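Local coordinates for sulfite dehydrogenase (Paracoccus pantotrophus, PDB 2XTS), which oxidises protein-bound sulfane sulfur as the molybdenum-bearing subunit of a heterotetrameric molybdohaem enzyme of the bacterial Sox system, at residues P57-E62 and S272-I277; W377-A380 and V384-V387. All blocks are in the same frame, centred on the assembly; numbering follows the deposited sequence.

Interaction 1: P57-E62 and S272-I277; sequences PIHALE and SPQVPI
His59 lies against Gln274 in an amide-on-ring stack. Gln274 is the third residue of a type I beta turn, Ser272 to Val275. The turn follows strand 265-270 of the Mo-co dimerisation domain, and 57-62 is a loop far earlier in the chain. No hydrogen bond crosses between the segments.

His59 CB is 3.8 Å from Val275 CG2 and also close to Gln274 OE1. Ser272 OG is 4.0 Å from His59 CB, but this is only packing, since the hydroxyl is hydrogen-bonded to Thr269 O. With chi1 at 65°, CG sits between the backbone N and the carbonyl carbon, and the ring lies over the glutamine side chain. His59 CG is 3.5 Å from Gln274 OE1. ND1 lies over the amide, near Gln274 OE1 and NE2. His59 CD2 meets Gln274 CB, also at 3.5 Å. The far end of the ring, CE1 and NE2, is next to Gln274 NE2. Ring and amide planes are only 21° apart. Ala60 CB covers the opposite face, so the imidazole is sandwiched.

His59 NE2 hydrogen-bonds to Gly194 O of the cytochrome chain. Gln274 NE2 hydrogen-bonds to Gln137 OE1 of its own chain and to Ala193 O of the cytochrome chain. The stack is thus part of the interface between the two kinds of subunit. Beside the ring, near its plane, Val275 CG2 also reaches His59 O at 3.6 Å.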
loop_
_atom_site.group_PDB
_atom_site.type_symbol
_atom_site.label_atom_id
_atom_site.label_comp_id
_atom_site.label_asym_id
_atom_site.label_seq_id
_atom_site.Cartn_x
_atom_site.Cartn_y
_atom_site.Cartn_z
ATOM N N PRO A 57 6.078 12.141 -2.764
ATOM C CA PRO A 57 7.108 12.496 -1.770
ATOM C C PRO A 57 8.131 11.385 -1.573
ATOM O O PRO A 57 8.313 10.916 -0.460
ATOM C CB PRO A 57 6.291 12.751 -0.503
ATOM C CG PRO A 57 5.136 11.854 -0.636
ATOM C CD PRO A 57 4.772 11.911 -2.109
ATOM N N ILE A 58 8.853 11.042 -2.641
ATOM C CA ILE A 58 9.820 9.959 -2.570
ATOM C C ILE A 58 11.007 10.228 -1.650
ATOM O O ILE A 58 11.704 9.319 -1.311
ATOM C CB ILE A 58 10.306 9.527 -3.972
ATOM C CG1 ILE A 58 11.005 10.669 -4.719
ATOM C CG2 ILE A 58 9.151 8.917 -4.788
ATOM C CD1 ILE A 58 11.840 10.207 -5.884
ATOM N N HIS A 59 11.267 11.473 -1.266
ATOM C CA HIS A 59 12.295 11.746 -0.272
ATOM C C HIS A 59 11.995 11.105 1.069
ATOM O O HIS A 59 12.903 10.775 1.804
ATOM C CB HIS A 59 12.452 13.248 -0.110
ATOM C CG HIS A 59 11.246 13.922 0.454
ATOM N ND1 HIS A 59 10.046 13.954 -0.217
ATOM C CD2 HIS A 59 11.082 14.672 1.573
ATOM C CE1 HIS A 59 9.171 14.637 0.490
ATOM N NE2 HIS A 59 9.773 15.094 1.581
ATOM N N ALA A 60 10.714 10.993 1.409
ATOM C CA ALA A 60 10.291 10.600 2.760
ATOM C C ALA A 60 9.855 9.157 2.859
ATOM O O ALA A 60 9.725 8.638 3.953
ATOM C CB ALA A 60 9.167 11.506 3.247
ATOM N N LEU A 61 9.632 8.513 1.730
ATOM C CA LEU A 61 9.170 7.142 1.697
ATOM C C LEU A 61 10.325 6.163 1.864
ATOM O O LEU A 61 11.468 6.500 1.657
ATOM C CB LEU A 61 8.398 6.863 0.413
ATOM C CG LEU A 61 7.178 7.735 0.156
ATOM C CD1 LEU A 61 6.615 7.466 -1.226
ATOM C CD2 LEU A 61 6.081 7.638 1.219
ATOM N N GLU A 62 9.996 4.930 2.212
ATOM C CA GLU A 62 10.943 3.816 2.237
ATOM C C GLU A 62 10.318 2.618 1.521
ATOM O O GLU A 62 9.183 2.681 1.023
ATOM C CB GLU A 62 11.401 3.468 3.676
ATOM C CG GLU A 62 12.822 3.889 3.993
ATOM C CD GLU A 62 13.895 3.037 3.377
ATOM O OE1 GLU A 62 15.079 3.357 3.613
ATOM O OE2 GLU A 62 13.598 2.062 2.661
ATOM N N SER A 272 19.144 13.884 0.727
ATOM C CA SER A 272 18.717 14.586 -0.476
ATOM C C SER A 272 18.351 16.007 -0.032
ATOM O O SER A 272 18.328 16.283 1.167
ATOM C CB SER A 272 17.552 13.857 -1.173
ATOM O OG SER A 272 16.396 13.840 -0.342
ATOM N N PRO A 273 18.025 16.915 -0.971
ATOM C CA PRO A 273 17.817 18.300 -0.514
ATOM C C PRO A 273 16.729 18.509 0.543
ATOM O O PRO A 273 16.880 19.379 1.388
ATOM C CB PRO A 273 17.481 19.044 -1.807
ATOM C CG PRO A 273 18.275 18.277 -2.848
ATOM C CD PRO A 273 18.143 16.822 -2.438
ATOM N N GLN A 274 15.651 17.730 0.493
ATOM C CA GLN A 274 14.593 17.805 1.488
ATOM C C GLN A 274 14.896 16.979 2.728
ATOM O O GLN A 274 14.078 16.963 3.638
ATOM C CB GLN A 274 13.281 17.282 0.888
ATOM C CG GLN A 274 12.702 18.107 -0.252
ATOM C CD GLN A 274 11.759 17.284 -1.093
ATOM O OE1 GLN A 274 12.195 16.377 -1.806
ATOM N NE2 GLN A 274 10.447 17.572 -0.998
ATOM N N VAL A 275 15.999 16.232 2.739
ATOM C CA VAL A 275 16.371 15.346 3.835
ATOM C C VAL A 275 17.834 15.634 4.215
ATOM O O VAL A 275 18.752 14.850 3.942
ATOM C CB VAL A 275 16.210 13.854 3.457
ATOM C CG1 VAL A 275 16.389 12.965 4.702
ATOM C CG2 VAL A 275 14.885 13.586 2.797
ATOM N N PRO A 276 18.073 16.802 4.807
ATOM C CA PRO A 276 19.424 17.139 5.261
ATOM C C PRO A 276 19.910 16.253 6.386
ATOM O O PRO A 276 19.100 15.646 7.091
ATOM C CB PRO A 276 19.254 18.561 5.779
ATOM C CG PRO A 276 17.839 18.623 6.211
ATOM C CD PRO A 276 17.110 17.842 5.179
ATOM N N ILE A 277 21.226 16.172 6.536
ATOM C CA ILE A 277 21.820 15.451 7.646
ATOM C C ILE A 277 21.892 16.405 8.824
ATOM O O ILE A 277 22.677 17.345 8.792
ATOM C CB ILE A 277 23.227 14.942 7.308
ATOM C CG1 ILE A 277 23.231 14.180 5.983
ATOM C CG2 ILE A 277 23.750 14.083 8.462
ATOM C CD1 ILE A 277 24.640 13.813 5.526
#

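Interaction 2: W377-A380 and V384-V387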
loop_
_atom_site.group_PDB
_atom_site.type_symbol
_atom_site.label_atom_id
_atom_site.label_comp_id
_atom_site.label_asym_id
_atom_site.label_seq_id
_atom_site.Cartn_x
_atom_site.Cartn_y
_atom_site.Cartn_z
ATOM N N TRP A 377 25.185 17.241 -3.762
ATOM C CA TRP A 377 26.291 17.835 -3.012
ATOM C C TRP A 377 25.911 17.917 -1.542
ATOM O O TRP A 377 25.035 18.673 -1.175
ATOM C CB TRP A 377 26.621 19.211 -3.579
ATOM C CG TRP A 377 27.741 19.935 -2.904
ATOM C CD1 TRP A 377 28.840 19.406 -2.320
ATOM C CD2 TRP A 377 27.882 21.352 -2.815
ATOM N NE1 TRP A 377 29.673 20.409 -1.860
ATOM C CE2 TRP A 377 29.113 21.614 -2.172
ATOM C CE3 TRP A 377 27.106 22.430 -3.255
ATOM C CZ2 TRP A 377 29.560 22.909 -1.915
ATOM C CZ3 TRP A 377 27.554 23.730 -2.991
ATOM C CH2 TRP A 377 28.768 23.950 -2.330
ATOM N N VAL A 378 26.581 17.106 -0.721
ATOM C CA VAL A 378 26.413 17.149 0.727
ATOM C C VAL A 378 27.485 18.074 1.274
ATOM O O VAL A 378 28.670 17.826 1.107
ATOM C CB VAL A 378 26.541 15.755 1.373
ATOM C CG1 VAL A 378 26.380 15.827 2.897
ATOM C CG2 VAL A 378 25.516 14.787 0.787
ATOM N N LYS A 379 27.049 19.130 1.928
ATOM C CA LYS A 379 27.941 20.155 2.464
ATOM C C LYS A 379 28.326 19.822 3.904
ATOM O O LYS A 379 27.721 18.970 4.542
ATOM C CB LYS A 379 27.301 21.545 2.354
ATOM C CG LYS A 379 27.009 21.913 0.897
ATOM C CD LYS A 379 26.409 23.290 0.697
ATOM C CE LYS A 379 24.942 23.317 1.009
ATOM N NZ LYS A 379 24.354 24.629 0.642
ATOM N N ALA A 380 29.320 20.536 4.421
ATOM C CA ALA A 380 29.811 20.314 5.773
ATOM C C ALA A 380 28.786 20.548 6.877
ATOM O O ALA A 380 28.904 19.980 7.952
ATOM C CB ALA A 380 31.038 21.174 6.014
ATOM N N VAL A 384 22.050 19.670 1.669
ATOM C CA VAL A 384 22.244 18.840 0.487
ATOM C C VAL A 384 21.676 19.580 -0.720
ATOM O O VAL A 384 20.557 20.085 -0.663
ATOM C CB VAL A 384 21.538 17.472 0.663
ATOM C CG1 VAL A 384 21.741 16.601 -0.541
ATOM C CG2 VAL A 384 22.025 16.764 1.928
ATOM N N GLU A 385 22.441 19.629 -1.817
ATOM C CA GLU A 385 22.023 20.350 -3.021
ATOM C C GLU A 385 21.967 19.468 -4.255
ATOM O O GLU A 385 22.774 18.553 -4.452
ATOM C CB GLU A 385 23.012 21.495 -3.310
ATOM C CG GLU A 385 22.879 22.714 -2.412
ATOM C CD GLU A 385 23.653 23.927 -2.896
ATOM O OE1 GLU A 385 23.835 24.060 -4.118
ATOM O OE2 GLU A 385 24.037 24.758 -2.047
ATOM N N ASN A 386 21.015 19.797 -5.126
ATOM C CA ASN A 386 20.976 19.335 -6.496
ATOM C C ASN A 386 21.993 20.135 -7.305
ATOM O O ASN A 386 21.899 21.371 -7.373
ATOM C CB ASN A 386 19.585 19.591 -7.071
ATOM C CG ASN A 386 19.469 19.212 -8.532
ATOM O OD1 ASN A 386 20.331 18.522 -9.077
ATOM N ND2 ASN A 386 18.437 19.724 -9.189
ATOM N N VAL A 387 22.996 19.442 -7.836
ATOM C CA VAL A 387 24.047 20.031 -8.655
ATOM C C VAL A 387 24.283 19.205 -9.893
ATOM O O VAL A 387 23.926 18.047 -9.925
ATOM C CB VAL A 387 25.390 20.171 -7.873
ATOM C CG1 VAL A 387 25.194 21.042 -6.641
ATOM C CG2 VAL A 387 25.979 18.835 -7.512
#
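Trp377 and Glu385 form the hydrogen-bonded pair of a two-strand antiparallel contact, and Lys379 adds a salt bridge to Glu385. The contact joins strands 375-378 and 384-389 at the edge of this chain's eight-stranded sheet. Trp377 N gives a hydrogen bond to Glu385 O, 2.8 Å long. Glu385 N returns one of equal length to Trp377 O. Trp377 O also receives a CA-H...O contact from Val384 CA at 3.3 Å.

The motif is a beta hairpin, and its two faces differ. Val378 and Val384 form the non-hydrogen-bonded pair. Their side chains lie side by side on one face, with Val378 CG2 and Val384 CG2 4.2 Å apart.

Trp377, Glu385 and Lys379 meet on the other face. Trp377 CG is anti to the backbone N (chi1 -180°), which sends the indole out alongside the Glu385 side chain. Glu385 OE1 is 3.8 Å from Trp377 CE3, at the ring edge, and the carboxylate and indole planes are 71° apart. Lys379 CG lies over one indole face. The lysine chain then bends at chi3 (-79°) and brings Lys379 NZ to 2.7 Å from Glu385 OE2. That bond uses the anti lone pair, on the side away from OE1. Arg177 of the cytochrome chain forms a salt bridge with the same OE2. Two cations therefore share this oxygen, which probably keeps the buried glutamate ionised. Trp377 NE1 is hydrogen-bonded to Glu337 OE1.

Val387 CG1 packs on Trp377 CB at 3.8 Å. Val387 also pairs with an antiparallel strand of the cytochrome chain, so the sheet continues across the interface.

How the interactions relate
Interactions 1 and 2 have centres 13 Å apart and touch directly. The Ser272-Val275 turn of interaction 1 rests on the second strand of interaction 2: Pro273 CB is 3.4 Å from Val384 O, and Ser272 O is 3.5 Å from Val384 CB. Further along, Ile277 CD1 packs on Val378 CG1 at 3.7 Å. The valine face of the hairpin therefore meets segment 272-277. In sequence, interaction 1 closes before interaction 2 opens. Both contacts also involve the cytochrome chain, through His59 and Gln274 in one and Glu385 and Val387 in the other. Both lie away from the molybdenum, molybdopterin and haem c pockets seen in this chain.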